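Local coordinates for protein endopolygalacturonase (Chondrostereum purpureum, PDB 1K5C) that probably cleaves the alpha-1,4 bonds between galacturonate units inside pectin chains, as a secreted right-handed parallel beta-helix hydrolase of glycoside hydrolase family 28, at residues Q120-G125 against D134-D139; I287-N290 against T294-T297. One frame throughout, in Å; residues are numbered along the deposited sequence.

Contact 1: Q120-G125 against D134-D139; sequences QAISVG and DGITVD
Ile122 and Ala121 meet Ile136 and Val138 through methyl groups alone, and no hydrogen bond joins the two segments. Ile122 does most of the reaching. Its CG1 lies anti to the carbonyl carbon (chi1 -56°) and CD1 carries the chain on to full extension (chi2 175°), which brings the end methyl up against two residues of 134-139: Ile122 CD1 is 3.8 Å from Ile136 CG2 and 4.0 Å from Val138 CG2. The Ile122 and Ile136 side chains meet at a slant, whereas those of Ile122 and Val138 run past each other in opposite senses. Val138 uses both branches, since its second methyl, CG1, packs 3.7 Å from Ala121 CB. Even at the nearest pairing the backbones stand well apart, with 7.2 Å between Ala121 CA and Val138 CA, a spacing bridged by Ala121 CB and Val138 CG1. All four residues are buried, as expected for inward-facing positions of a beta-helix. Around them, Val114 touches Ile122 and Phe112 touches Ile136, both from strand 108-115, Cys167 of strand 162-170 touches Ile136, and Phe155 of strand 155-158 touches Ile122, so neighbouring coils continue this hydrophobic core along the helix axis.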
loop_
_atom_site.group_PDB
_atom_site.type_symbol
_atom_site.label_atom_id
_atom_site.label_comp_id
_atom_site.label_asym_id
_atom_site.label_seq_id
_atom_site.Cartn_x
_atom_site.Cartn_y
_atom_site.Cartn_z
ATOM N N GLN A 120 1.240 -7.842 6.530
ATOM C CA GLN A 120 0.748 -7.054 5.407
ATOM C C GLN A 120 -0.744 -7.354 5.196
ATOM O O GLN A 120 -1.187 -8.508 5.217
ATOM C CB GLN A 120 1.517 -7.398 4.106
ATOM C CG GLN A 120 2.997 -6.979 4.148
ATOM C CD GLN A 120 3.924 -8.026 4.774
ATOM O OE1 GLN A 120 3.504 -8.943 5.474
ATOM N NE2 GLN A 120 5.243 -7.849 4.604
ATOM N N ALA A 121 -1.537 -6.270 4.995
ATOM C CA ALA A 121 -2.998 -6.419 5.030
ATOM C C ALA A 121 -3.590 -6.861 3.706
ATOM O O ALA A 121 -4.135 -7.971 3.624
ATOM C CB ALA A 121 -3.619 -5.116 5.542
ATOM N N ILE A 122 -3.547 -6.008 2.684
ATOM C CA ILE A 122 -4.241 -6.310 1.407
ATOM C C ILE A 122 -3.225 -6.306 0.254
ATOM O O ILE A 122 -2.585 -5.305 -0.025
ATOM C CB ILE A 122 -5.359 -5.290 1.127
ATOM C CG1 ILE A 122 -6.338 -5.233 2.286
ATOM C CG2 ILE A 122 -6.041 -5.606 -0.202
ATOM C CD1 ILE A 122 -7.422 -4.163 2.148
ATOM N N SER A 123 -3.102 -7.478 -0.382
ATOM C CA SER A 123 -2.290 -7.625 -1.585
ATOM C C SER A 123 -3.188 -7.549 -2.812
ATOM O O SER A 123 -4.221 -8.233 -2.873
ATOM C CB SER A 123 -1.571 -8.986 -1.513
ATOM O OG SER A 123 -0.910 -9.244 -2.732
ATOM N N VAL A 124 -2.808 -6.716 -3.757
ATOM C CA VAL A 124 -3.608 -6.414 -4.942
ATOM C C VAL A 124 -2.863 -6.885 -6.165
ATOM O O VAL A 124 -1.733 -6.416 -6.446
ATOM C CB VAL A 124 -3.874 -4.910 -5.011
ATOM C CG1 VAL A 124 -4.720 -4.557 -6.227
ATOM C CG2 VAL A 124 -4.501 -4.432 -3.690
ATOM N N GLY A 125 -3.508 -7.721 -6.960
ATOM C CA GLY A 125 -2.987 -8.101 -8.287
ATOM C C GLY A 125 -2.736 -9.566 -8.434
ATOM O O GLY A 125 -2.635 -10.307 -7.435
ATOM N N ASP A 134 -12.409 1.054 -2.875
ATOM C CA ASP A 134 -13.025 2.342 -2.538
ATOM C C ASP A 134 -13.622 2.273 -1.155
ATOM O O ASP A 134 -14.511 1.447 -0.896
ATOM C CB ASP A 134 -14.075 2.662 -3.633
ATOM C CG ASP A 134 -14.701 4.043 -3.505
ATOM O OD1 ASP A 134 -14.603 4.675 -2.451
ATOM O OD2 ASP A 134 -15.228 4.503 -4.546
ATOM N N GLY A 135 -13.133 3.104 -0.240
ATOM C CA GLY A 135 -13.769 3.180 1.082
ATOM C C GLY A 135 -13.433 2.005 1.976
ATOM O O GLY A 135 -14.249 1.647 2.824
ATOM N N ILE A 136 -12.231 1.456 1.823
ATOM C CA ILE A 136 -11.733 0.366 2.657
ATOM C C ILE A 136 -10.911 0.962 3.799
ATOM O O ILE A 136 -10.100 1.856 3.577
ATOM C CB ILE A 136 -10.941 -0.624 1.810
ATOM C CG1 ILE A 136 -11.976 -1.316 0.805
ATOM C CG2 ILE A 136 -10.238 -1.690 2.662
ATOM C CD1 ILE A 136 -11.182 -2.026 -0.248
ATOM N N THR A 137 -11.128 0.409 4.997
ATOM C CA THR A 137 -10.315 0.796 6.152
ATOM C C THR A 137 -9.391 -0.363 6.527
ATOM O O THR A 137 -9.898 -1.492 6.722
ATOM C CB THR A 137 -11.194 1.150 7.352
ATOM O OG1 THR A 137 -12.002 2.282 7.006
ATOM C CG2 THR A 137 -10.393 1.466 8.596
ATOM N N VAL A 138 -8.104 -0.102 6.655
ATOM C CA VAL A 138 -7.166 -1.053 7.281
ATOM C C VAL A 138 -6.904 -0.469 8.673
ATOM O O VAL A 138 -6.174 0.527 8.809
ATOM C CB VAL A 138 -5.866 -1.225 6.476
ATOM C CG1 VAL A 138 -4.908 -2.118 7.268
ATOM C CG2 VAL A 138 -6.194 -1.808 5.110
ATOM N N ASP A 139 -7.548 -1.056 9.683
ATOM C CA ASP A 139 -7.382 -0.601 11.055
ATOM C C ASP A 139 -6.443 -1.574 11.775
ATOM O O ASP A 139 -6.873 -2.601 12.299
ATOM C CB ASP A 139 -8.709 -0.490 11.796
ATOM C CG ASP A 139 -8.535 0.055 13.179
ATOM O OD1 ASP A 139 -7.394 0.103 13.687
ATOM O OD2 ASP A 139 -9.567 0.462 13.790
#

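Contact 2: I287-N290 against T294-T297; sequences IKVN and TRVT
The backbones of Val289 and Arg295 approach to 6.5 Å between their CA atoms, across a tight connection of three residues, and the chain turns a corner at Arg295, whose phi/psi of -68/-70° break the extended course. Val289 meets this corner with both methyls. CG1 lies 4.1 Å from the carbonyl oxygen Thr294 O, a van der Waals approach to backbone, while the CB of Thr294 points away from 287-290. With CG1 anti to the carbonyl carbon (chi1 -50°), the other branch, CG2, falls between the backbone N and the carbonyl carbon and touches the aliphatic part of the arginine, with Val289 CG2 4.1 Å from Arg295 CG. These two side chains cross at about a right angle. Beyond CG the Arg295 chain bends at chi3, and its guanidinium group is held near the C terminus: NE hydrogen-bonds to Tyr334 O and NH1 to Gly316 O, and NH2 forms a salt bridge with the terminal carboxylate of Leu335. The contact thus packs Val289 of strand 285-289 against the apolar stem of the arginine at the corner. Val289 also rests on Ile251 of strand 247-251, while Val314 of strand 306-315 packs against Arg295 on the following coil.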
loop_
_atom_site.group_PDB
_atom_site.type_symbol
_atom_site.label_atom_id
_atom_site.label_comp_id
_atom_site.label_asym_id
_atom_site.label_seq_id
_atom_site.Cartn_x
_atom_site.Cartn_y
_atom_site.Cartn_z
ATOM N N ILE A 287 4.054 19.543 3.057
ATOM C CA ILE A 287 4.563 18.522 3.994
ATOM C C ILE A 287 5.245 19.221 5.164
ATOM O O ILE A 287 6.136 20.034 4.953
ATOM C CB ILE A 287 5.594 17.586 3.281
ATOM C CG1 ILE A 287 5.038 17.029 1.984
ATOM C CG2 ILE A 287 6.085 16.531 4.262
ATOM C CD1 ILE A 287 5.965 16.028 1.281
ATOM N N LYS A 288 4.779 18.944 6.360
ATOM C CA LYS A 288 5.357 19.499 7.608
ATOM C C LYS A 288 6.041 18.376 8.343
ATOM O O LYS A 288 5.416 17.318 8.597
ATOM C CB LYS A 288 4.270 20.127 8.475
ATOM C CG LYS A 288 3.557 21.295 7.764
ATOM C CD LYS A 288 2.405 21.977 8.534
ATOM C CE LYS A 288 1.513 22.864 7.696
ATOM N NZ LYS A 288 0.297 23.629 8.278
ATOM N N VAL A 289 7.311 18.564 8.685
ATOM C CA VAL A 289 8.074 17.537 9.329
ATOM C C VAL A 289 8.443 17.968 10.759
ATOM O O VAL A 289 8.511 19.163 11.103
ATOM C CB VAL A 289 9.323 17.120 8.520
ATOM C CG1 VAL A 289 8.993 16.821 7.059
ATOM C CG2 VAL A 289 10.457 18.152 8.611
ATOM N N ASN A 290 8.733 16.969 11.583
ATOM C CA ASN A 290 9.084 17.176 12.982
ATOM C C ASN A 290 10.473 17.747 13.135
ATOM O O ASN A 290 11.278 17.780 12.196
ATOM C CB ASN A 290 9.040 15.838 13.726
ATOM C CG ASN A 290 7.595 15.356 13.870
ATOM O OD1 ASN A 290 6.620 16.038 13.571
ATOM N ND2 ASN A 290 7.496 14.103 14.340
ATOM N N THR A 294 14.238 15.222 8.492
ATOM C CA THR A 294 14.779 15.817 7.268
ATOM C C THR A 294 13.643 16.147 6.310
ATOM O O THR A 294 12.693 15.366 6.173
ATOM C CB THR A 294 15.766 14.841 6.622
ATOM O OG1 THR A 294 16.867 14.631 7.527
ATOM C CG2 THR A 294 16.305 15.352 5.308
ATOM N N ARG A 295 13.716 17.297 5.644
ATOM C CA ARG A 295 12.672 17.689 4.677
ATOM C C ARG A 295 12.677 16.795 3.431
ATOM O O ARG A 295 11.742 16.012 3.241
ATOM C CB ARG A 295 12.802 19.180 4.329
ATOM C CG ARG A 295 12.432 20.075 5.553
ATOM C CD ARG A 295 12.373 21.529 5.179
ATOM N NE ARG A 295 13.615 22.189 4.766
ATOM C CZ ARG A 295 14.465 22.718 5.671
ATOM N NH1 ARG A 295 14.286 22.602 6.980
ATOM N NH2 ARG A 295 15.558 23.357 5.238
ATOM N N VAL A 296 13.711 16.923 2.606
ATOM C CA VAL A 296 13.789 16.165 1.343
ATOM C C VAL A 296 15.196 15.638 1.137
ATOM O O VAL A 296 16.160 16.407 1.167
ATOM C CB VAL A 296 13.430 17.099 0.172
ATOM C CG1 VAL A 296 13.659 16.408 -1.183
ATOM C CG2 VAL A 296 12.005 17.621 0.273
ATOM N N THR A 297 15.305 14.348 0.842
ATOM C CA THR A 297 16.552 13.781 0.327
ATOM C C THR A 297 16.228 13.004 -0.962
ATOM O O THR A 297 15.280 12.204 -0.982
ATOM C CB THR A 297 17.281 12.903 1.342
ATOM O OG1 THR A 297 17.892 13.840 2.286
ATOM C CG2 THR A 297 18.375 12.009 0.756
#

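Followed from the N terminus, the chain closes contact 1 first, bringing 134-139 back onto 120-125 after eight intervening residues, six of them in strands. Contact 2 opens and closes much later, with three residues between 287-290 and 294-297. The two loops are therefore in series and neither nest nor cross. Their centres lie 27 Å apart and their nearest atoms about 20 Å, so they do not touch. Strands 122-127 and 294-299 belong to one parallel sheet of the beta-helix, whereas 130-139 and 285-289 belong to other strand stacks. Each contact hence ties different faces within the solenoid, contact 1 in its middle and contact 2 toward the C-terminal end.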